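Local coordinates for putative uncharacterized protein PH0300 (Pyrococcus horikoshii, PDB 3VRH) that catalyses the ATP-dependent 2-thiolation of 5-methyluridine at position 54 in the T loop of tRNAs, a modification that stabilises tRNA in heat-loving microorganisms, at residues 42-47 with 70-75; 79-84 with 108-113; 160-165 with 230-235. One frame throughout, in Å; residues are numbered along the deposited sequence.

Interaction 1 (42-47 with 70-75)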
loop_
_atom_site.group_PDB
_atom_site.type_symbol
_atom_site.label_atom_id
_atom_site.label_comp_id
_atom_site.label_asym_id
_atom_site.label_seq_id
_atom_site.Cartn_x
_atom_site.Cartn_y
_atom_site.Cartn_z
ATOM N N LYS A 42 -17.138 6.076 -20.019
ATOM C CA LYS A 42 -17.821 7.211 -20.654
ATOM C C LYS A 42 -16.977 8.492 -20.563
ATOM O O LYS A 42 -17.480 9.561 -20.178
ATOM C CB LYS A 42 -19.194 7.444 -20.007
ATOM C CG LYS A 42 -19.963 6.179 -19.675
ATOM C CD LYS A 42 -20.758 5.696 -20.864
ATOM C CE LYS A 42 -22.256 5.892 -20.625
ATOM N NZ LYS A 42 -23.073 5.785 -21.884
ATOM N N LEU A 43 -15.697 8.371 -20.909
ATOM C CA LEU A 43 -14.738 9.451 -20.716
ATOM C C LEU A 43 -14.970 10.568 -21.698
ATOM O O LEU A 43 -14.909 11.738 -21.332
ATOM C CB LEU A 43 -13.306 8.936 -20.900
ATOM C CG LEU A 43 -12.909 7.851 -19.905
ATOM C CD1 LEU A 43 -11.482 7.388 -20.183
ATOM C CD2 LEU A 43 -13.060 8.388 -18.494
ATOM N N LEU A 44 -15.234 10.187 -22.946
ATOM C CA LEU A 44 -15.250 11.114 -24.069
ATOM C C LEU A 44 -16.331 10.740 -25.081
ATOM O O LEU A 44 -16.711 9.571 -25.194
ATOM C CB LEU A 44 -13.892 11.089 -24.786
ATOM C CG LEU A 44 -12.670 11.550 -23.983
ATOM C CD1 LEU A 44 -11.381 11.286 -24.747
ATOM C CD2 LEU A 44 -12.809 13.039 -23.624
ATOM N N THR A 45 -16.817 11.736 -25.815
ATOM C CA THR A 45 -17.641 11.481 -26.990
ATOM C C THR A 45 -17.023 12.200 -28.185
ATOM O O THR A 45 -16.307 13.194 -28.031
ATOM C CB THR A 45 -19.102 11.949 -26.806
ATOM O OG1 THR A 45 -19.138 13.366 -26.591
ATOM C CG2 THR A 45 -19.752 11.255 -25.634
ATOM N N LYS A 46 -17.315 11.703 -29.381
ATOM C CA LYS A 46 -16.650 12.193 -30.580
ATOM C C LYS A 46 -16.976 13.648 -30.934
ATOM O O LYS A 46 -16.336 14.245 -31.797
ATOM C CB LYS A 46 -16.962 11.274 -31.752
ATOM C CG LYS A 46 -15.764 11.002 -32.638
ATOM C CD LYS A 46 -14.939 9.865 -32.089
ATOM C CE LYS A 46 -15.010 8.684 -33.028
ATOM N NZ LYS A 46 -14.461 7.474 -32.390
ATOM N N ASP A 47 -17.960 14.227 -30.264
ATOM C CA ASP A 47 -18.354 15.603 -30.541
ATOM C C ASP A 47 -17.557 16.594 -29.688
ATOM O O ASP A 47 -17.538 17.795 -29.975
ATOM C CB ASP A 47 -19.846 15.782 -30.267
ATOM C CG ASP A 47 -20.208 15.457 -28.821
ATOM O OD1 ASP A 47 -20.220 14.253 -28.471
ATOM O OD2 ASP A 47 -20.466 16.399 -28.030
ATOM N N LEU A 70 -8.028 7.600 -33.292
ATOM C CA LEU A 70 -9.376 7.108 -33.018
ATOM C C LEU A 70 -10.455 8.016 -33.592
ATOM O O LEU A 70 -11.608 7.616 -33.685
ATOM C CB LEU A 70 -9.607 6.909 -31.518
ATOM C CG LEU A 70 -8.868 5.712 -30.926
ATOM C CD1 LEU A 70 -9.248 5.480 -29.453
ATOM C CD2 LEU A 70 -9.153 4.471 -31.759
ATOM N N GLY A 71 -10.084 9.234 -33.967
ATOM C CA GLY A 71 -11.035 10.136 -34.583
ATOM C C GLY A 71 -11.597 11.218 -33.683
ATOM O O GLY A 71 -12.618 11.811 -34.006
ATOM N N TYR A 72 -10.939 11.490 -32.561
ATOM C CA TYR A 72 -11.396 12.540 -31.662
ATOM C C TYR A 72 -10.923 13.915 -32.097
ATOM O O TYR A 72 -9.970 14.038 -32.863
ATOM C CB TYR A 72 -10.967 12.244 -30.216
ATOM C CG TYR A 72 -11.759 11.104 -29.635
ATOM C CD1 TYR A 72 -11.365 9.795 -29.842
ATOM C CD2 TYR A 72 -12.922 11.338 -28.918
ATOM C CE1 TYR A 72 -12.099 8.737 -29.329
ATOM C CE2 TYR A 72 -13.665 10.295 -28.407
ATOM C CZ TYR A 72 -13.252 8.994 -28.619
ATOM O OH TYR A 72 -13.982 7.941 -28.122
ATOM N N ASN A 73 -11.599 14.951 -31.610
ATOM C CA ASN A 73 -11.234 16.324 -31.943
ATOM C C ASN A 73 -10.241 16.867 -30.917
ATOM O O ASN A 73 -10.630 17.383 -29.873
ATOM C CB ASN A 73 -12.481 17.221 -32.019
ATOM C CG ASN A 73 -12.135 18.681 -32.238
ATOM O OD1 ASN A 73 -11.052 19.006 -32.728
ATOM N ND2 ASN A 73 -13.050 19.572 -31.869
ATOM N N ILE A 74 -8.953 16.755 -31.211
ATOM C CA ILE A 74 -7.989 17.094 -30.177
ATOM C C ILE A 74 -7.060 18.230 -30.569
ATOM O O ILE A 74 -6.625 18.332 -31.715
ATOM C CB ILE A 74 -7.174 15.866 -29.726
ATOM C CG1 ILE A 74 -6.329 15.342 -30.877
ATOM C CG2 ILE A 74 -8.088 14.747 -29.202
ATOM C CD1 ILE A 74 -4.925 15.025 -30.465
ATOM N N GLU A 75 -6.786 19.099 -29.606
ATOM C CA GLU A 75 -5.730 20.093 -29.736
ATOM C C GLU A 75 -4.791 19.860 -28.560
ATOM O O GLU A 75 -5.192 19.251 -27.562
ATOM C CB GLU A 75 -6.306 21.516 -29.741
ATOM C CG GLU A 75 -7.356 21.726 -30.867
ATOM C CD GLU A 75 -7.881 23.156 -30.980
ATOM O OE1 GLU A 75 -7.192 24.096 -30.539
ATOM O OE2 GLU A 75 -8.993 23.340 -31.524
HETATM O O HOH W 1 -13.918 14.572 -29.993
#

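Interaction 2 (79-84 with 108-113)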
loop_
_atom_site.group_PDB
_atom_site.type_symbol
_atom_site.label_atom_id
_atom_site.label_comp_id
_atom_site.label_asym_id
_atom_site.label_seq_id
_atom_site.Cartn_x
_atom_site.Cartn_y
_atom_site.Cartn_z
ATOM N N ILE A 79 3.209 23.126 -21.880
ATOM C CA ILE A 79 3.534 24.135 -20.896
ATOM C C ILE A 79 5.027 24.094 -20.632
ATOM O O ILE A 79 5.544 23.167 -19.999
ATOM C CB ILE A 79 2.721 23.942 -19.602
ATOM C CG1 ILE A 79 1.230 24.118 -19.905
ATOM C CG2 ILE A 79 3.197 24.902 -18.498
ATOM C CD1 ILE A 79 0.308 23.580 -18.808
ATOM N N ASN A 80 5.704 25.112 -21.159
ATOM C CA ASN A 80 7.144 25.254 -21.091
ATOM C C ASN A 80 7.539 25.773 -19.696
ATOM O O ASN A 80 7.099 26.842 -19.273
ATOM C CB ASN A 80 7.593 26.178 -22.241
ATOM C CG ASN A 80 9.090 26.463 -22.235
ATOM O OD1 ASN A 80 9.695 26.690 -21.189
ATOM N ND2 ASN A 80 9.690 26.458 -23.418
ATOM N N LEU A 81 8.364 24.997 -18.988
ATOM C CA LEU A 81 8.652 25.255 -17.568
ATOM C C LEU A 81 9.702 26.339 -17.352
ATOM O O LEU A 81 9.923 26.781 -16.233
ATOM C CB LEU A 81 9.056 23.965 -16.841
ATOM C CG LEU A 81 8.108 22.781 -17.036
ATOM C CD1 LEU A 81 8.541 21.579 -16.176
ATOM C CD2 LEU A 81 6.668 23.194 -16.738
ATOM N N GLY A 82 10.349 26.768 -18.426
ATOM C CA GLY A 82 11.278 27.880 -18.339
ATOM C C GLY A 82 12.614 27.561 -17.677
ATOM O O GLY A 82 13.259 28.427 -17.071
ATOM N N ILE A 83 13.039 26.313 -17.801
ATOM C CA ILE A 83 14.342 25.921 -17.301
ATOM C C ILE A 83 15.408 26.098 -18.383
ATOM O O ILE A 83 15.349 25.445 -19.441
ATOM C CB ILE A 83 14.328 24.479 -16.841
ATOM C CG1 ILE A 83 13.175 24.271 -15.854
ATOM C CG2 ILE A 83 15.679 24.128 -16.224
ATOM C CD1 ILE A 83 13.032 22.863 -15.364
ATOM N N SER A 84 16.371 26.985 -18.143
ATOM C CA SER A 84 17.367 27.245 -19.175
ATOM C C SER A 84 18.176 25.978 -19.328
ATOM O O SER A 84 18.478 25.301 -18.343
ATOM C CB SER A 84 18.250 28.438 -18.831
ATOM O OG SER A 84 18.883 28.229 -17.586
ATOM N N VAL A 108 2.253 27.674 -23.804
ATOM C CA VAL A 108 2.370 28.622 -22.710
ATOM C C VAL A 108 3.749 28.512 -22.066
ATOM O O VAL A 108 4.145 27.440 -21.571
ATOM C CB VAL A 108 1.305 28.369 -21.627
ATOM C CG1 VAL A 108 1.487 29.326 -20.449
ATOM C CG2 VAL A 108 -0.085 28.506 -22.214
ATOM N N ARG A 109 4.479 29.618 -22.065
ATOM C CA ARG A 109 5.794 29.663 -21.459
ATOM C C ARG A 109 5.672 30.291 -20.076
ATOM O O ARG A 109 5.393 31.474 -19.939
ATOM C CB ARG A 109 6.750 30.458 -22.337
ATOM C CG ARG A 109 6.842 29.943 -23.756
ATOM C CD ARG A 109 8.287 29.730 -24.153
ATOM N NE ARG A 109 8.441 29.181 -25.499
ATOM C CZ ARG A 109 9.123 29.780 -26.479
ATOM N NH1 ARG A 109 9.709 30.953 -26.264
ATOM N NH2 ARG A 109 9.218 29.218 -27.683
ATOM N N ILE A 110 5.861 29.479 -19.045
ATOM C CA ILE A 110 5.682 29.927 -17.669
ATOM C C ILE A 110 6.566 31.127 -17.342
ATOM O O ILE A 110 6.112 32.080 -16.713
ATOM C CB ILE A 110 5.947 28.775 -16.696
ATOM C CG1 ILE A 110 4.711 27.865 -16.634
ATOM C CG2 ILE A 110 6.320 29.296 -15.335
ATOM C CD1 ILE A 110 4.919 26.604 -15.773
ATOM N N LYS A 111 7.815 31.079 -17.799
ATOM C CA LYS A 111 8.789 32.145 -17.559
ATOM C C LYS A 111 8.363 33.454 -18.221
ATOM O O LYS A 111 8.623 34.528 -17.697
ATOM C CB LYS A 111 10.156 31.737 -18.106
ATOM C CG LYS A 111 11.348 32.197 -17.269
ATOM C CD LYS A 111 11.695 33.655 -17.488
ATOM C CE LYS A 111 12.984 34.008 -16.750
ATOM N NZ LYS A 111 14.049 32.967 -16.956
ATOM N N GLU A 112 7.716 33.361 -19.380
ATOM C CA GLU A 112 7.242 34.557 -20.068
ATOM C C GLU A 112 6.055 35.229 -19.368
ATOM O O GLU A 112 6.036 36.436 -19.186
ATOM C CB GLU A 112 6.957 34.261 -21.545
ATOM C CG GLU A 112 8.236 33.952 -22.315
ATOM C CD GLU A 112 8.015 33.670 -23.800
ATOM O OE1 GLU A 112 6.890 33.876 -24.323
ATOM O OE2 GLU A 112 8.986 33.226 -24.450
ATOM N N ILE A 113 5.079 34.451 -18.934
ATOM C CA ILE A 113 3.887 35.043 -18.353
ATOM C C ILE A 113 4.013 35.314 -16.851
ATOM O O ILE A 113 3.328 36.181 -16.320
ATOM C CB ILE A 113 2.661 34.169 -18.602
ATOM C CG1 ILE A 113 2.888 32.784 -18.006
ATOM C CG2 ILE A 113 2.354 34.091 -20.116
ATOM C CD1 ILE A 113 1.629 32.056 -17.663
HETATM O O HOH W 2 8.790 29.314 -19.922
#

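Interaction 3 (160-165 with 230-235)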
loop_
_atom_site.group_PDB
_atom_site.type_symbol
_atom_site.label_atom_id
_atom_site.label_comp_id
_atom_site.label_asym_id
_atom_site.label_seq_id
_atom_site.Cartn_x
_atom_site.Cartn_y
_atom_site.Cartn_z
ATOM N N GLU A 160 -1.236 5.153 -12.105
ATOM C CA GLU A 160 -2.304 5.055 -11.112
ATOM C C GLU A 160 -1.867 4.172 -9.924
ATOM O O GLU A 160 -2.063 4.540 -8.772
ATOM C CB GLU A 160 -3.594 4.506 -11.730
ATOM C CG GLU A 160 -4.801 4.424 -10.746
ATOM C CD GLU A 160 -5.485 5.781 -10.496
ATOM O OE1 GLU A 160 -4.826 6.827 -10.680
ATOM O OE2 GLU A 160 -6.689 5.800 -10.130
ATOM N N ALA A 161 -1.249 3.031 -10.227
ATOM C CA ALA A 161 -0.832 2.078 -9.204
ATOM C C ALA A 161 0.196 2.691 -8.241
ATOM O O ALA A 161 0.038 2.611 -7.018
ATOM C CB ALA A 161 -0.281 0.797 -9.846
ATOM N N SER A 162 1.228 3.313 -8.808
ATOM C CA SER A 162 2.279 3.960 -8.026
ATOM C C SER A 162 1.783 5.172 -7.229
ATOM O O SER A 162 2.183 5.370 -6.084
ATOM C CB SER A 162 3.446 4.367 -8.929
ATOM O OG SER A 162 3.061 5.420 -9.774
ATOM N N PHE A 163 0.920 5.975 -7.844
ATOM C CA PHE A 163 0.266 7.085 -7.161
ATOM C C PHE A 163 -0.553 6.544 -6.003
ATOM O O PHE A 163 -0.491 7.081 -4.901
ATOM C CB PHE A 163 -0.581 7.911 -8.157
ATOM C CG PHE A 163 -1.838 8.547 -7.563
ATOM C CD1 PHE A 163 -1.855 9.896 -7.208
ATOM C CD2 PHE A 163 -3.021 7.810 -7.422
ATOM C CE1 PHE A 163 -3.022 10.484 -6.682
ATOM C CE2 PHE A 163 -4.174 8.381 -6.881
ATOM C CZ PHE A 163 -4.175 9.719 -6.515
ATOM N N LEU A 164 -1.317 5.477 -6.256
ATOM C CA LEU A 164 -2.079 4.821 -5.190
ATOM C C LEU A 164 -1.192 4.327 -4.034
ATOM O O LEU A 164 -1.482 4.595 -2.893
ATOM C CB LEU A 164 -2.921 3.659 -5.706
ATOM C CG LEU A 164 -4.229 4.018 -6.413
ATOM C CD1 LEU A 164 -4.915 2.762 -6.940
ATOM C CD2 LEU A 164 -5.145 4.788 -5.479
ATOM N N LEU A 165 -0.125 3.606 -4.346
ATOM C CA LEU A 165 0.752 3.051 -3.310
ATOM C C LEU A 165 1.405 4.172 -2.503
ATOM O O LEU A 165 1.456 4.133 -1.278
ATOM C CB LEU A 165 1.824 2.166 -3.946
ATOM C CG LEU A 165 2.801 1.530 -2.962
ATOM C CD1 LEU A 165 2.029 0.661 -1.957
ATOM C CD2 LEU A 165 3.854 0.716 -3.692
ATOM N N ASP A 230 10.359 4.895 -7.276
ATOM C CA ASP A 230 10.526 3.921 -6.200
ATOM C C ASP A 230 9.306 3.011 -6.156
ATOM O O ASP A 230 9.443 1.790 -6.066
ATOM C CB ASP A 230 10.714 4.606 -4.834
ATOM C CG ASP A 230 12.129 5.118 -4.617
ATOM O OD1 ASP A 230 13.014 4.808 -5.443
ATOM O OD2 ASP A 230 12.360 5.818 -3.606
ATOM N N MET A 231 8.116 3.613 -6.221
ATOM C CA MET A 231 6.865 2.855 -6.173
ATOM C C MET A 231 6.731 1.957 -7.387
ATOM O O MET A 231 6.297 0.817 -7.266
ATOM C CB MET A 231 5.656 3.784 -6.079
ATOM C CG MET A 231 5.715 4.782 -4.935
ATOM S SD MET A 231 5.508 4.068 -3.276
ATOM C CE MET A 231 7.207 3.805 -2.760
ATOM N N LYS A 232 7.101 2.465 -8.557
ATOM C CA LYS A 232 6.964 1.675 -9.770
ATOM C C LYS A 232 7.877 0.453 -9.708
ATOM O O LYS A 232 7.488 -0.628 -10.153
ATOM C CB LYS A 232 7.227 2.508 -11.035
ATOM C CG LYS A 232 6.094 3.471 -11.390
ATOM C CD LYS A 232 6.452 4.392 -12.539
ATOM C CE LYS A 232 5.220 5.205 -12.985
ATOM N NZ LYS A 232 5.342 5.786 -14.375
ATOM N N GLY A 233 9.069 0.621 -9.127
ATOM C CA GLY A 233 10.047 -0.459 -9.033
ATOM C C GLY A 233 9.597 -1.545 -8.077
ATOM O O GLY A 233 9.694 -2.742 -8.357
ATOM N N VAL A 234 9.098 -1.106 -6.932
ATOM C CA VAL A 234 8.443 -1.989 -5.977
ATOM C C VAL A 234 7.294 -2.759 -6.638
ATOM O O VAL A 234 7.190 -3.980 -6.508
ATOM C CB VAL A 234 7.895 -1.170 -4.803
ATOM C CG1 VAL A 234 6.843 -1.935 -4.059
ATOM C CG2 VAL A 234 9.021 -0.760 -3.878
ATOM N N LEU A 235 6.439 -2.039 -7.362
ATOM C CA LEU A 235 5.276 -2.662 -7.983
ATOM C C LEU A 235 5.684 -3.614 -9.100
ATOM O O LEU A 235 5.053 -4.647 -9.298
ATOM C CB LEU A 235 4.308 -1.602 -8.508
ATOM C CG LEU A 235 3.611 -0.787 -7.423
ATOM C CD1 LEU A 235 3.007 0.453 -8.032
ATOM C CD2 LEU A 235 2.537 -1.619 -6.774
#

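Interaction 1 (42-47 with 70-75)
Lys46 lays its aliphatic chain across the ring of Tyr72 and delivers its ammonium group to the carbonyl of Leu70. The CB bond itself does not aim at 70-75, and contact begins one atom further on, with Lys46 CG 3.5 Å from Gly71 O. The bend at chi2 (85°) then carries CD over the middle of the Tyr72 ring: Lys46 CD is 3.8 Å from the centroid and 7° off the ring normal, a CH-pi contact made squarely over one face. A second bend, at chi3 (113°), places CE near the carbonyl of Leu70, and Lys46 NZ closes the path with a hydrogen bond of 3.1 Å to Leu70 O, the donor tilted out of the carbonyl plane. From there Lys46 NZ is also 4.6 Å from the Tyr72 centroid, an off-centre cation-pi contact, and the ring could help to stabilise the charge.

The acceptor belongs to a helix end: Gly71, with positive phi, completes a Schellman motif just after helix 58-69, in the turn that leads into strand 73-80 of the PP-loop domain. The loop 42-47, which follows helix 23-40, meets this turn through the Lys46 bond.

Leu44, two residues earlier in the loop, sets its CB 3.7 Å from Tyr72 CE2, while Ile38 of helix 23-40 and Ile50 of strand 49-53 also pack on the Tyr72 side chain. Nearer strand 73-80, a water accepts from Asn73 N at 2.9 Å and donates a weak bond to Lys46 O.

Interaction 2 (79-84 with 108-113)
Asn80 and Ile110 are joined through the backbone, Ile110 N donating to Asn80 O at 2.9 Å with an angle of 164° at the hydrogen. One step back, Asn80 N gives a bond of 2.8 Å to Val108 O, so the two chains run as parallel strands paired Ile79 with Val108 and Asn80 with Arg109. On the sheet face that carries Ile79 and Val108, Ile110 CD1 reaches Ile79 CG2 at 3.6 Å and also touches Leu81 CD2.

On the reverse side the Asn80 amide packs on Arg109, Asn80 ND2 being 3.6 Å from Arg109 CD, with amide and guanidinium planes 50° apart. CG of Asn80 is anti to its backbone N (chi1 177°), and the amide beyond it is held at both ends. Asn80 OD1 accepts from Gly82 N at 2.8 Å, an Asx turn, and from a water that in turn takes the N-H of Lys111; Asn80 ND2 donates to Glu91. Glu91 also forms a salt bridge with Arg109 NH2, while Arg109 NH1 pairs with Glu112 OE2 at 3.0 Å.

Further out, Lys135 and Met139 of helix 127-145 cover Ile79, and Cys131, which binds the [4Fe-4S] cluster of the active enzyme, packs on Leu81. Ile79 itself binds ATP. These are the C-terminal strand ends of a beta-alpha-beta unit, strand 73-80, helix 87-101 and strand 105-109, the edge at which PP-loop enzymes hold their nucleotide.

Interaction 3 (160-165 with 230-235)
Leu165 and Met231 meet obliquely where two helices cross at 107°, their local axes 8.6 Å apart at closest approach. A bend at chi2 (-71°) turns the methionine sulfur onto the leucine, Met231 SD lying 3.7 Å from Leu165 CG and almost as near to Leu165 CD2. That same CD2 branch serves two more partners: Leu165 CD2 meets Val234 CG1 at 4.0 Å, the two side chains crossing at about a right angle, and Leu235 CG at a similar distance. Leu165 thus touches three residues of the opposite helix, its CG set anti to the backbone N (chi1 180°).

Where the backbones come closest, Ser162 makes its nearest contacts through CB. Ser162 CB is 3.7 Å from Met231 CB and equally close to Lys232 CG, while OG lies alongside the Lys232 chain and its hydroxyl turns back to the carbonyls of Asp158 and Asp159, which share its one proton. Leu235 closes the other flank: Leu235 CD1 lies against the backbone of the first helix, 3.5 Å from Ser162 N, and touches Ala161 CB at 3.8 Å.

Leu165 and Met231 also pack on Leu165 and Leu238 of the second subunit, placing this crossing at the dimer interface. No hydrogen bond spans 160-165 and 230-235, which meet by apolar and van der Waals contact alone. The extended Lys232 chain, however, carries NZ past Ser162 to salt bridges with Glu201, outside both helices, and with Asp159, a bicine-pocket residue of helix 157-169, so an ionic tie is added between the two helices.

Interactions 1 and 2 share strand 73-80: the first lies at its start and the second at its end, their centres 28 Å apart. Interaction 3 stands apart from that strand, its centre 29 Å from each of the others and across the chain's centre from interaction 1. The side chain of Lys232 in interaction 3 is about 6 Å from the bound bicine. The side chain of Ile79 in interaction 2 is about 8 Å from the bicine, and that of Leu44 in interaction 1 about 12 Å. Interactions 2 and 3 thus both lie near the bicine pocket, which shares Ala53 and Gly154 with the ATP site; of the two, interaction 2 contains an ATP-binding residue, Ile79. Only interaction 3 reaches the second subunit.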